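Local coordinates for sporozoite-specific SAG protein (PDB 2WNK) that serves as a SAG2-related surface antigen of the Toxoplasma gondii sporozoite and, as in other SRS-family proteins, possibly contributes to host-cell attachment, at residues T94-L99 and V123-K128; L99-G104 and S118-V123; S187-A192 and L205-L210; F15-A20 and D87-A92. All coordinates share one frame; numbering follows the deposited sequence.

Contact 1. Residues T94-L99 and V123-K128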
loop_
_atom_site.group_PDB
_atom_site.type_symbol
_atom_site.label_atom_id
_atom_site.label_comp_id
_atom_site.label_asym_id
_atom_site.label_seq_id
_atom_site.Cartn_x
_atom_site.Cartn_y
_atom_site.Cartn_z
ATOM N N THR A 94 3.651 11.794 0.230
ATOM C CA THR A 94 3.833 12.898 -0.684
ATOM C C THR A 94 2.946 12.768 -1.903
ATOM O O THR A 94 2.204 11.774 -2.071
ATOM C CB THR A 94 5.299 13.013 -1.074
ATOM O OG1 THR A 94 5.502 14.252 -1.781
ATOM C CG2 THR A 94 5.707 11.815 -1.875
ATOM N N SER A 95 3.015 13.784 -2.753
ATOM C CA SER A 95 2.120 13.866 -3.897
ATOM C C SER A 95 2.930 14.076 -5.171
ATOM O O SER A 95 3.876 14.872 -5.204
ATOM C CB SER A 95 1.153 15.037 -3.746
ATOM O OG SER A 95 0.113 14.757 -2.825
ATOM N N VAL A 96 2.565 13.366 -6.231
ATOM C CA VAL A 96 3.038 13.705 -7.557
ATOM C C VAL A 96 1.851 14.066 -8.471
ATOM O O VAL A 96 0.729 13.642 -8.238
ATOM C CB VAL A 96 3.926 12.623 -8.212
ATOM C CG1 VAL A 96 5.195 12.377 -7.332
ATOM C CG2 VAL A 96 3.178 11.313 -8.410
ATOM N N PHE A 97 2.138 14.809 -9.519
ATOM C CA PHE A 97 1.103 15.318 -10.424
ATOM C C PHE A 97 1.503 15.142 -11.850
ATOM O O PHE A 97 2.709 15.175 -12.205
ATOM C CB PHE A 97 0.884 16.831 -10.190
ATOM C CG PHE A 97 0.451 17.185 -8.809
ATOM C CD1 PHE A 97 -0.897 17.238 -8.514
ATOM C CD2 PHE A 97 1.384 17.436 -7.804
ATOM C CE1 PHE A 97 -1.318 17.582 -7.239
ATOM C CE2 PHE A 97 0.966 17.788 -6.533
ATOM C CZ PHE A 97 -0.370 17.855 -6.254
ATOM N N PHE A 98 0.474 14.978 -12.711
ATOM C CA PHE A 98 0.672 15.097 -14.137
ATOM C C PHE A 98 -0.429 15.941 -14.754
ATOM O O PHE A 98 -1.484 16.164 -14.112
ATOM C CB PHE A 98 0.595 13.699 -14.788
ATOM C CG PHE A 98 1.583 12.726 -14.196
ATOM C CD1 PHE A 98 2.914 12.740 -14.624
ATOM C CD2 PHE A 98 1.193 11.846 -13.189
ATOM C CE1 PHE A 98 3.861 11.867 -14.105
ATOM C CE2 PHE A 98 2.133 10.968 -12.638
ATOM C CZ PHE A 98 3.469 10.986 -13.097
ATOM N N LEU A 99 -0.208 16.402 -15.993
ATOM C CA LEU A 99 -1.305 16.931 -16.778
ATOM C C LEU A 99 -1.496 16.123 -18.048
ATOM O O LEU A 99 -0.509 15.686 -18.663
ATOM C CB LEU A 99 -0.995 18.370 -17.206
ATOM C CG LEU A 99 -1.044 19.307 -15.991
ATOM C CD1 LEU A 99 -0.412 20.662 -16.312
ATOM C CD2 LEU A 99 -2.501 19.487 -15.507
ATOM N N VAL A 123 -3.891 14.968 -13.010
ATOM C CA VAL A 123 -3.816 13.672 -12.345
ATOM C C VAL A 123 -2.992 13.857 -11.097
ATOM O O VAL A 123 -1.842 14.315 -11.183
ATOM C CB VAL A 123 -3.093 12.667 -13.219
ATOM C CG1 VAL A 123 -2.888 11.335 -12.437
ATOM C CG2 VAL A 123 -3.910 12.410 -14.469
ATOM N N HIS A 124 -3.598 13.590 -9.944
ATOM C CA HIS A 124 -2.926 13.754 -8.669
ATOM C C HIS A 124 -2.770 12.357 -8.063
ATOM O O HIS A 124 -3.780 11.660 -7.864
ATOM C CB HIS A 124 -3.770 14.596 -7.748
ATOM C CG HIS A 124 -3.239 14.653 -6.353
ATOM N ND1 HIS A 124 -4.055 14.574 -5.249
ATOM C CD2 HIS A 124 -1.971 14.724 -5.880
ATOM C CE1 HIS A 124 -3.317 14.622 -4.152
ATOM N NE2 HIS A 124 -2.049 14.717 -4.507
ATOM N N ILE A 125 -1.533 11.962 -7.785
ATOM C CA ILE A 125 -1.298 10.671 -7.140
ATOM C C ILE A 125 -0.725 10.937 -5.756
ATOM O O ILE A 125 0.359 11.533 -5.633
ATOM C CB ILE A 125 -0.369 9.761 -7.945
ATOM C CG1 ILE A 125 -0.952 9.510 -9.354
ATOM C CG2 ILE A 125 -0.159 8.457 -7.159
ATOM C CD1 ILE A 125 0.032 8.870 -10.359
ATOM N N LEU A 126 -1.487 10.540 -4.740
ATOM C CA LEU A 126 -1.063 10.632 -3.338
ATOM C C LEU A 126 -0.377 9.320 -2.934
ATOM O O LEU A 126 -0.968 8.252 -3.037
ATOM C CB LEU A 126 -2.265 10.884 -2.434
ATOM C CG LEU A 126 -1.840 11.026 -0.958
ATOM C CD1 LEU A 126 -0.938 12.214 -0.772
ATOM C CD2 LEU A 126 -3.014 11.064 0.019
ATOM N N VAL A 127 0.870 9.399 -2.498
ATOM C CA VAL A 127 1.599 8.201 -2.120
ATOM C C VAL A 127 1.771 8.201 -0.590
ATOM O O VAL A 127 2.337 9.133 -0.011
ATOM C CB VAL A 127 2.952 8.136 -2.830
ATOM C CG1 VAL A 127 3.683 6.861 -2.454
ATOM C CG2 VAL A 127 2.761 8.203 -4.361
ATOM N N LYS A 128 1.250 7.171 0.062
ATOM C CA LYS A 128 1.273 7.124 1.533
ATOM C C LYS A 128 2.659 6.755 2.044
ATOM O O LYS A 128 3.462 6.175 1.293
ATOM C CB LYS A 128 0.259 6.095 2.042
ATOM C CG LYS A 128 -1.192 6.406 1.670
ATOM C CD LYS A 128 -1.819 7.291 2.729
ATOM C CE LYS A 128 -3.231 7.743 2.381
ATOM N NZ LYS A 128 -4.234 6.696 2.732
#
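From the pair Thr-94/Val-127 to the pair Phe-98/Val-123, strands 94-99 and 123-127 run antiparallel with axes approaching to 4.8 Å, and six backbone hydrogen bonds join them. They are the two middle strands of a four-stranded sheet in the first SRS domain, a beta sandwich. Besides Thr-94, one face carries Val-96, Phe-98, Val-123, Ile-125 and Val-127, branched and aromatic residues that suit a buried strand. On it Val-96 CG2 rests on Ile-125 CB at 3.9 Å, and Ile-125 CD1 meets Phe-98 CE2 at the edge of the ring, in its plane, 3.7 Å away.

The face of Ser-95, Phe-97, His-124 and Leu-126 is more polar. His-124 has CG anti to the backbone N (chi1 172°), and its ring lies beside that of Phe-97, both side chains pointing the same way. The planes are only 16° apart, but the rings are displaced past each other, with little overlap; Phe-97 CE1 comes to 3.2 Å from His-124 CD2. At the imidazole's edge, Ser-95 OG and His-124 NE2 form a 2.7 Å hydrogen bond, which should limit rotation of the ring. Leu-126 CD1 touches the same hydroxyl, 3.4 Å from Ser-95 OG.

Contact 2. Residues L99-G104 and S118-V123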
loop_
_atom_site.group_PDB
_atom_site.type_symbol
_atom_site.label_atom_id
_atom_site.label_comp_id
_atom_site.label_asym_id
_atom_site.label_seq_id
_atom_site.Cartn_x
_atom_site.Cartn_y
_atom_site.Cartn_z
ATOM N N LEU A 99 -0.208 16.402 -15.993
ATOM C CA LEU A 99 -1.305 16.931 -16.778
ATOM C C LEU A 99 -1.496 16.123 -18.048
ATOM O O LEU A 99 -0.509 15.686 -18.663
ATOM C CB LEU A 99 -0.995 18.370 -17.206
ATOM C CG LEU A 99 -1.044 19.307 -15.991
ATOM C CD1 LEU A 99 -0.412 20.662 -16.312
ATOM C CD2 LEU A 99 -2.501 19.487 -15.507
ATOM N N CYS A 100 -2.748 16.028 -18.494
ATOM C CA CYS A 100 -3.074 15.503 -19.807
ATOM C C CYS A 100 -3.451 16.742 -20.619
ATOM O O CYS A 100 -4.323 17.514 -20.193
ATOM C CB CYS A 100 -4.283 14.568 -19.716
ATOM S SG CYS A 100 -4.004 13.007 -18.772
ATOM N N GLN A 101 -2.775 16.928 -21.725
ATOM C CA GLN A 101 -2.924 18.121 -22.531
ATOM C C GLN A 101 -2.968 17.800 -23.999
ATOM O O GLN A 101 -2.598 16.757 -24.386
ATOM C CB GLN A 101 -1.773 19.090 -22.267
ATOM C CG GLN A 101 -0.465 18.747 -22.798
ATOM C CD GLN A 101 0.675 19.633 -22.298
ATOM O OE1 GLN A 101 1.769 19.600 -22.808
ATOM N NE2 GLN A 101 0.413 20.375 -21.297
ATOM N N ARG A 102 -3.423 18.751 -24.796
ATOM C CA ARG A 102 -3.327 18.644 -26.236
ATOM C C ARG A 102 -1.917 18.426 -26.718
ATOM O O ARG A 102 -0.974 18.886 -26.161
ATOM C CB ARG A 102 -3.907 19.916 -26.902
ATOM C CG ARG A 102 -5.350 19.830 -27.258
ATOM C CD ARG A 102 -6.152 21.125 -27.161
ATOM N NE ARG A 102 -7.034 20.937 -26.041
ATOM C CZ ARG A 102 -7.629 21.861 -25.320
ATOM N NH1 ARG A 102 -8.346 21.461 -24.320
ATOM N NH2 ARG A 102 -7.555 23.169 -25.629
ATOM N N THR A 103 -1.777 17.724 -27.811
ATOM C CA THR A 103 -0.515 17.557 -28.464
ATOM C C THR A 103 0.084 18.901 -28.760
ATOM O O THR A 103 -0.594 19.727 -29.311
ATOM C CB THR A 103 -0.709 16.891 -29.820
ATOM O OG1 THR A 103 -1.471 15.712 -29.645
ATOM C CG2 THR A 103 0.595 16.555 -30.394
ATOM N N GLY A 104 1.341 19.120 -28.439
ATOM C CA GLY A 104 1.858 20.441 -28.775
ATOM C C GLY A 104 2.364 21.249 -27.603
ATOM O O GLY A 104 3.104 22.209 -27.821
ATOM N N SER A 118 -7.232 25.548 -17.533
ATOM C CA SER A 118 -8.605 25.376 -18.001
ATOM C C SER A 118 -8.698 24.500 -19.250
ATOM O O SER A 118 -9.808 24.066 -19.613
ATOM C CB SER A 118 -9.260 26.743 -18.265
ATOM O OG SER A 118 -8.513 27.443 -19.222
ATOM N N ASP A 119 -7.568 24.278 -19.925
ATOM C CA ASP A 119 -7.543 23.451 -21.150
ATOM C C ASP A 119 -6.845 22.104 -20.997
ATOM O O ASP A 119 -6.508 21.472 -22.010
ATOM C CB ASP A 119 -6.868 24.207 -22.308
ATOM C CG ASP A 119 -5.448 24.651 -21.961
ATOM O OD1 ASP A 119 -4.672 24.928 -22.897
ATOM O OD2 ASP A 119 -5.109 24.696 -20.770
ATOM N N LYS A 120 -6.638 21.685 -19.759
ATOM C CA LYS A 120 -5.911 20.422 -19.467
ATOM C C LYS A 120 -6.639 19.675 -18.375
ATOM O O LYS A 120 -7.483 20.255 -17.708
ATOM C CB LYS A 120 -4.463 20.732 -19.043
ATOM C CG LYS A 120 -3.645 21.346 -20.187
ATOM C CD LYS A 120 -2.264 21.824 -19.718
ATOM C CE LYS A 120 -1.701 22.882 -20.662
ATOM N NZ LYS A 120 -0.232 23.015 -20.502
ATOM N N CYS A 121 -6.299 18.394 -18.160
ATOM C CA CYS A 121 -6.921 17.629 -17.089
ATOM C C CYS A 121 -5.796 17.156 -16.178
ATOM O O CYS A 121 -4.735 16.755 -16.671
ATOM C CB CYS A 121 -7.743 16.431 -17.669
ATOM S SG CYS A 121 -8.596 15.462 -16.377
ATOM N N GLY A 122 -5.991 17.212 -14.856
ATOM C CA GLY A 122 -4.896 16.973 -13.915
ATOM C C GLY A 122 -5.033 15.584 -13.285
ATOM O O GLY A 122 -6.144 15.076 -13.103
ATOM N N VAL A 123 -3.891 14.968 -13.010
ATOM C CA VAL A 123 -3.816 13.672 -12.345
ATOM C C VAL A 123 -2.992 13.857 -11.097
ATOM O O VAL A 123 -1.842 14.315 -11.183
ATOM C CB VAL A 123 -3.093 12.667 -13.219
ATOM C CG1 VAL A 123 -2.888 11.335 -12.437
ATOM C CG2 VAL A 123 -3.910 12.410 -14.469
HETATM O O HOH W 1 -4.527 21.307 -23.708
#
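Gln-101 and Lys-120 lie side by side across the contact, their side chains pointing the same way, with Gln-101 CB 3.6 Å from Lys-120 CG. Gln-101 places its CG between the backbone N and the carbonyl carbon (chi1 73°), whereas the lysine, extended beyond CG, offers a long aliphatic flank to its neighbours. Leu-99 crosses that flank at an angle, CD1 to Lys-120 CD at 4.0 Å. Its other methyl, CD2, rests directly on Gly-122 CA at 3.8 Å, since the glycine presents only backbone on the face that bears the leucine.

The opposite face belongs to Cys-100 and Cys-121, a hydrogen-bonded antiparallel pair joined by Cys-100 N to Cys-121 O (2.8 Å) and Cys-121 N to Cys-100 O (3.0 Å). Although paired across the strands, they are not bonded to each other: Cys-100 forms a disulfide with Cys-28 and Cys-121 with Cys-6. Both cross-links belong to the disulfide-braced beta sandwich of the first SRS domain, and here they secure the end of its two central strands.

Beyond the strands, Arg-102 and Asp-119 cross obliquely, their guanidinium and carboxylate planes 82° apart. Arg-102 NH2 packs on Asp-119 CB at 3.5 Å, and Asp-119 O lies over one face of the guanidinium, poorly angled for a hydrogen bond. No N-H points at the carboxylate; the salt bridge of Arg-102 NH1 is with Glu-9. One water bridges the backbones, accepting from Arg-102 N and donating to Asp-119 O.

Contact 3. Residues S187-A192 and L205-L210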
loop_
_atom_site.group_PDB
_atom_site.type_symbol
_atom_site.label_atom_id
_atom_site.label_comp_id
_atom_site.label_asym_id
_atom_site.label_seq_id
_atom_site.Cartn_x
_atom_site.Cartn_y
_atom_site.Cartn_z
ATOM N N SER A 187 -10.351 -15.700 23.623
ATOM C CA SER A 187 -10.179 -16.943 24.355
ATOM C C SER A 187 -8.734 -17.231 24.732
ATOM O O SER A 187 -8.480 -17.987 25.679
ATOM C CB SER A 187 -10.755 -18.165 23.604
ATOM O OG SER A 187 -9.848 -18.532 22.574
ATOM N N LEU A 188 -7.762 -16.753 23.959
ATOM C CA LEU A 188 -6.384 -16.987 24.377
ATOM C C LEU A 188 -5.811 -15.817 25.189
ATOM O O LEU A 188 -5.032 -16.006 26.151
ATOM C CB LEU A 188 -5.545 -17.173 23.136
ATOM C CG LEU A 188 -6.047 -18.247 22.154
ATOM C CD1 LEU A 188 -5.039 -18.319 21.030
ATOM C CD2 LEU A 188 -5.994 -19.546 22.857
ATOM N N VAL A 189 -6.213 -14.603 24.814
ATOM C CA VAL A 189 -5.733 -13.405 25.498
ATOM C C VAL A 189 -6.894 -12.483 25.684
ATOM O O VAL A 189 -7.242 -11.703 24.815
ATOM C CB VAL A 189 -4.586 -12.703 24.740
ATOM C CG1 VAL A 189 -4.001 -11.551 25.591
ATOM C CG2 VAL A 189 -3.428 -13.672 24.380
ATOM N N PRO A 190 -7.576 -12.627 26.830
ATOM C CA PRO A 190 -8.742 -11.819 27.206
ATOM C C PRO A 190 -8.417 -10.348 27.014
ATOM O O PRO A 190 -7.305 -9.918 27.348
ATOM C CB PRO A 190 -8.915 -12.185 28.644
ATOM C CG PRO A 190 -8.594 -13.688 28.615
ATOM C CD PRO A 190 -7.332 -13.718 27.774
ATOM N N HIS A 191 -9.326 -9.638 26.355
ATOM C CA HIS A 191 -9.286 -8.162 26.223
ATOM C C HIS A 191 -8.339 -7.689 25.120
ATOM O O HIS A 191 -8.224 -6.486 24.847
ATOM C CB HIS A 191 -8.970 -7.425 27.557
ATOM C CG HIS A 191 -9.583 -8.025 28.788
ATOM N ND1 HIS A 191 -10.942 -8.126 28.980
ATOM C CD2 HIS A 191 -9.007 -8.537 29.905
ATOM C CE1 HIS A 191 -11.176 -8.654 30.169
ATOM N NE2 HIS A 191 -10.013 -8.924 30.743
ATOM N N ALA A 192 -7.648 -8.622 24.478
ATOM C CA ALA A 192 -6.830 -8.286 23.331
ATOM C C ALA A 192 -7.686 -7.980 22.099
ATOM O O ALA A 192 -8.839 -8.416 21.994
ATOM C CB ALA A 192 -5.861 -9.378 23.009
ATOM N N LEU A 205 -1.751 -5.568 16.648
ATOM C CA LEU A 205 -2.291 -6.449 17.684
ATOM C C LEU A 205 -2.033 -5.737 19.016
ATOM O O LEU A 205 -0.877 -5.399 19.321
ATOM C CB LEU A 205 -1.523 -7.772 17.686
ATOM C CG LEU A 205 -1.976 -8.615 18.901
ATOM C CD1 LEU A 205 -3.464 -9.038 18.779
ATOM C CD2 LEU A 205 -1.059 -9.812 19.061
ATOM N N SER A 206 -3.100 -5.545 19.800
ATOM C CA SER A 206 -3.067 -4.822 21.106
ATOM C C SER A 206 -3.470 -5.730 22.246
ATOM O O SER A 206 -4.488 -6.470 22.164
ATOM C CB SER A 206 -4.053 -3.636 21.055
ATOM O OG SER A 206 -3.567 -2.704 20.024
ATOM N N VAL A 207 -2.771 -5.586 23.355
ATOM C CA VAL A 207 -3.120 -6.283 24.561
ATOM C C VAL A 207 -3.313 -5.298 25.695
ATOM O O VAL A 207 -2.654 -4.309 25.756
ATOM C CB VAL A 207 -2.094 -7.376 25.001
ATOM C CG1 VAL A 207 -1.782 -8.344 23.900
ATOM C CG2 VAL A 207 -0.920 -6.788 25.645
ATOM N N THR A 208 -4.232 -5.604 26.588
ATOM C CA THR A 208 -4.254 -4.895 27.839
ATOM C C THR A 208 -3.558 -5.649 28.968
ATOM O O THR A 208 -2.422 -5.467 29.192
ATOM C CB THR A 208 -5.665 -4.433 28.248
ATOM O OG1 THR A 208 -6.502 -5.541 28.552
ATOM C CG2 THR A 208 -6.261 -3.672 27.134
ATOM N N ASP A 209 -4.234 -6.624 29.560
ATOM C CA ASP A 209 -3.601 -7.380 30.599
ATOM C C ASP A 209 -2.910 -8.521 29.888
ATOM O O ASP A 209 -3.444 -9.043 28.941
ATOM C CB ASP A 209 -4.612 -7.982 31.559
ATOM C CG ASP A 209 -5.328 -6.950 32.393
ATOM O OD1 ASP A 209 -4.775 -5.972 32.784
ATOM O OD2 ASP A 209 -6.470 -7.173 32.666
ATOM N N LEU A 210 -1.759 -8.915 30.401
ATOM C CA LEU A 210 -1.145 -10.144 29.918
ATOM C C LEU A 210 -1.933 -11.349 30.405
ATOM O O LEU A 210 -2.566 -11.304 31.468
ATOM C CB LEU A 210 0.321 -10.219 30.381
ATOM C CG LEU A 210 1.253 -9.169 29.746
ATOM C CD1 LEU A 210 2.598 -9.174 30.457
ATOM C CD2 LEU A 210 1.383 -9.354 28.251
HETATM O O HOH W 2 -5.155 -8.304 26.695
HETATM O O HOH W 3 -5.298 -11.192 28.902
HETATM O O HOH W 4 -7.212 -4.529 23.030
#
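The imidazole of His-191 meets both Thr-208 and Asp-209 obliquely. Asp-209 OD2 lies 4.0 Å from His-191 CD2, with the ring and carboxylate planes 85° apart. Over one face of the ring, displaced toward the rim, sits Pro-190 CB, 3.8 Å above the plane. Thr-208 crosses the histidine side chain at about a right angle. Its OG1, held between the backbone N and the carbonyl carbon (chi1 67°), reaches His-191 CB at 3.3 Å.

Deeper in, Val-189 CG1 touches Val-207 CG1 at 4.3 Å, and Ala-192 CB packs on Val-207 CG1 as well. The small side chain of Ala-192 suits a close approach of backbones: Ala-192 CA comes to 3.2 Å from Ser-206 O, a CA-H...O contact.

No direct hydrogen bond crosses between 187-192 and 205-210; the polar links run through water. Pro-190 O and Asp-209 O are both acceptors, 4.3 Å apart, and two waters each donate to both oxygens. One of these also accepts from Thr-208 N, so three backbone groups share it. A third water donates to His-191 O and, weakly, to Ser-206 O.

The conformation of 189-192 is a type II beta turn, closed by Ala-192 N to Val-189 O at 3.1 Å. Proline fits its second position, and His-191 takes the positive phi (81°) of the third. Ser-193 then bonds Ser-206 through the backbone, so this is a tight turn delivering a short edge strand, 193-194, to the sheet of the second SRS domain.

Contact 4. Residues F15-A20 and D87-A92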
loop_
_atom_site.group_PDB
_atom_site.type_symbol
_atom_site.label_atom_id
_atom_site.label_comp_id
_atom_site.label_asym_id
_atom_site.label_seq_id
_atom_site.Cartn_x
_atom_site.Cartn_y
_atom_site.Cartn_z
ATOM N N PHE A 15 -5.671 9.547 -7.355
ATOM C CA PHE A 15 -5.437 8.184 -6.915
ATOM C C PHE A 15 -4.590 8.208 -5.671
ATOM O O PHE A 15 -3.912 9.198 -5.395
ATOM C CB PHE A 15 -4.686 7.393 -7.979
ATOM C CG PHE A 15 -5.329 7.390 -9.302
ATOM C CD1 PHE A 15 -6.168 6.346 -9.700
ATOM C CD2 PHE A 15 -5.060 8.413 -10.207
ATOM C CE1 PHE A 15 -6.727 6.343 -10.961
ATOM C CE2 PHE A 15 -5.636 8.405 -11.473
ATOM C CZ PHE A 15 -6.469 7.385 -11.850
ATOM N N THR A 16 -4.606 7.103 -4.935
ATOM C CA THR A 16 -3.767 6.973 -3.761
ATOM C C THR A 16 -3.008 5.645 -3.827
ATOM O O THR A 16 -3.593 4.600 -4.157
ATOM C CB THR A 16 -4.607 7.015 -2.483
ATOM O OG1 THR A 16 -5.379 8.225 -2.444
ATOM C CG2 THR A 16 -3.717 6.948 -1.256
ATOM N N VAL A 17 -1.718 5.687 -3.530
ATOM C CA VAL A 17 -0.911 4.479 -3.456
ATOM C C VAL A 17 -0.737 4.136 -1.978
ATOM O O VAL A 17 -0.161 4.904 -1.216
ATOM C CB VAL A 17 0.467 4.645 -4.139
ATOM C CG1 VAL A 17 1.327 3.387 -3.925
ATOM C CG2 VAL A 17 0.297 4.908 -5.666
ATOM N N GLU A 18 -1.219 2.964 -1.588
ATOM C CA GLU A 18 -1.295 2.589 -0.173
ATOM C C GLU A 18 -0.239 1.562 0.250
ATOM O O GLU A 18 0.090 1.434 1.438
ATOM C CB GLU A 18 -2.684 2.021 0.107
ATOM C CG GLU A 18 -3.809 2.865 -0.466
ATOM C CD GLU A 18 -4.552 3.634 0.600
ATOM O OE1 GLU A 18 -5.752 3.937 0.378
ATOM O OE2 GLU A 18 -3.946 3.909 1.664
ATOM N N LYS A 19 0.293 0.832 -0.722
ATOM C CA LYS A 19 1.145 -0.316 -0.430
ATOM C C LYS A 19 2.332 -0.382 -1.362
ATOM O O LYS A 19 2.204 -0.044 -2.540
ATOM C CB LYS A 19 0.354 -1.575 -0.669
ATOM C CG LYS A 19 -0.271 -2.144 0.490
ATOM C CD LYS A 19 -0.389 -3.584 0.153
ATOM C CE LYS A 19 -1.136 -4.326 1.174
ATOM N NZ LYS A 19 -1.054 -5.768 0.864
ATOM N N ALA A 20 3.472 -0.824 -0.842
ATOM C CA ALA A 20 4.640 -1.036 -1.682
ATOM C C ALA A 20 4.294 -2.074 -2.741
ATOM O O ALA A 20 3.732 -3.129 -2.418
ATOM C CB ALA A 20 5.826 -1.499 -0.844
ATOM N N ASP A 87 7.519 0.792 -6.047
ATOM C CA ASP A 87 8.176 -0.425 -5.564
ATOM C C ASP A 87 8.411 -0.357 -4.047
ATOM O O ASP A 87 8.276 -1.357 -3.341
ATOM C CB ASP A 87 9.521 -0.640 -6.309
ATOM C CG ASP A 87 9.340 -0.942 -7.815
ATOM O OD1 ASP A 87 8.544 -1.832 -8.152
ATOM O OD2 ASP A 87 9.984 -0.279 -8.670
ATOM N N ALA A 88 8.779 0.821 -3.548
ATOM C CA ALA A 88 8.938 1.024 -2.109
ATOM C C ALA A 88 8.279 2.339 -1.748
ATOM O O ALA A 88 8.392 3.309 -2.508
ATOM C CB ALA A 88 10.424 1.036 -1.714
ATOM N N LEU A 89 7.539 2.375 -0.637
ATOM C CA LEU A 89 6.866 3.618 -0.224
ATOM C C LEU A 89 7.862 4.591 0.398
ATOM O O LEU A 89 8.826 4.180 1.035
ATOM C CB LEU A 89 5.693 3.360 0.737
ATOM C CG LEU A 89 4.525 2.503 0.230
ATOM C CD1 LEU A 89 3.468 2.312 1.291
ATOM C CD2 LEU A 89 3.915 3.200 -0.958
ATOM N N PRO A 90 7.640 5.879 0.185
ATOM C CA PRO A 90 8.561 6.882 0.704
ATOM C C PRO A 90 8.455 6.968 2.228
ATOM O O PRO A 90 7.469 6.521 2.807
ATOM C CB PRO A 90 8.065 8.178 0.057
ATOM C CG PRO A 90 6.618 7.943 -0.196
ATOM C CD PRO A 90 6.489 6.475 -0.521
ATOM N N GLU A 91 9.426 7.586 2.883
ATOM C CA GLU A 91 9.318 7.647 4.341
ATOM C C GLU A 91 8.247 8.619 4.802
ATOM O O GLU A 91 7.700 8.461 5.896
ATOM C CB GLU A 91 10.641 7.943 5.041
ATOM C CG GLU A 91 10.707 7.223 6.422
ATOM C CD GLU A 91 10.168 5.772 6.366
ATOM O OE1 GLU A 91 9.052 5.494 6.879
ATOM O OE2 GLU A 91 10.850 4.900 5.785
ATOM N N ALA A 92 7.971 9.634 3.980
ATOM C CA ALA A 92 6.904 10.568 4.262
ATOM C C ALA A 92 5.903 10.571 3.109
ATOM O O ALA A 92 6.289 10.467 1.957
ATOM C CB ALA A 92 7.462 11.967 4.450
#
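Leu-89 makes most of the apolar contact, its CD2 meeting Val-17 CG1 at 3.9 Å, the two side chains set at a slant where strand 12-17 ends. With CG anti to the carbonyl carbon (chi1 -61°), Leu-89 CG is set against Ala-20 N at 3.7 Å, and the methyl of Ala-20 lies 4.3 Å from Leu-89 CG. CD1 and CD2 then reach back over Lys-19 toward Glu-18 and Val-17; a flexible, branched apolar residue suits this uneven bed.

A second group of contacts sets carbon against carbonyl oxygen. Leu-89 CD1 is 3.5 Å from Glu-18 O, and Ala-20 CB is equally far, 3.5 Å, from Asp-87 O. The short side chain of Ala-20 lets the backbones approach, its CA 4.8 Å from Ala-88 CA.

No hydrogen bond passes between 15-20 and 87-92. The charged ends of Glu-18 and Lys-19 find partners outside the two segments: Glu-18 OE2 forms a salt bridge with Lys-128 NZ, and Lys-19 NZ bonds Cys-158 O, in the second SRS domain. Here the end of strand 12-17 and the following turn pack, through one leucine, on the loop between strands 80-86 and 94-101, where the first domain's beta sandwich faces the second domain.

In the fold
Contacts 1 and 2 are successive lengths of one strand pair, 94-101 with 121-127, sharing Leu-99 and Val-123, with contact 2 nested inside the loop that contact 1 closes. Both have a buried face, but the first is packed by aromatic and branched residues; the second is braced by disulfides and opens at its end into an exposed, water-bridged region. Contact 4 lies beside contact 1, where strand 12-17 adds to the same sheet through bonds such as Leu-126 O to Val-17 N; it is only partly buried and depends on apolar packing. Contact 3 belongs to the other SRS domain, its centre about 40 Å from that of contact 1, and relies on bridging water where contact 1 uses direct backbone bonds.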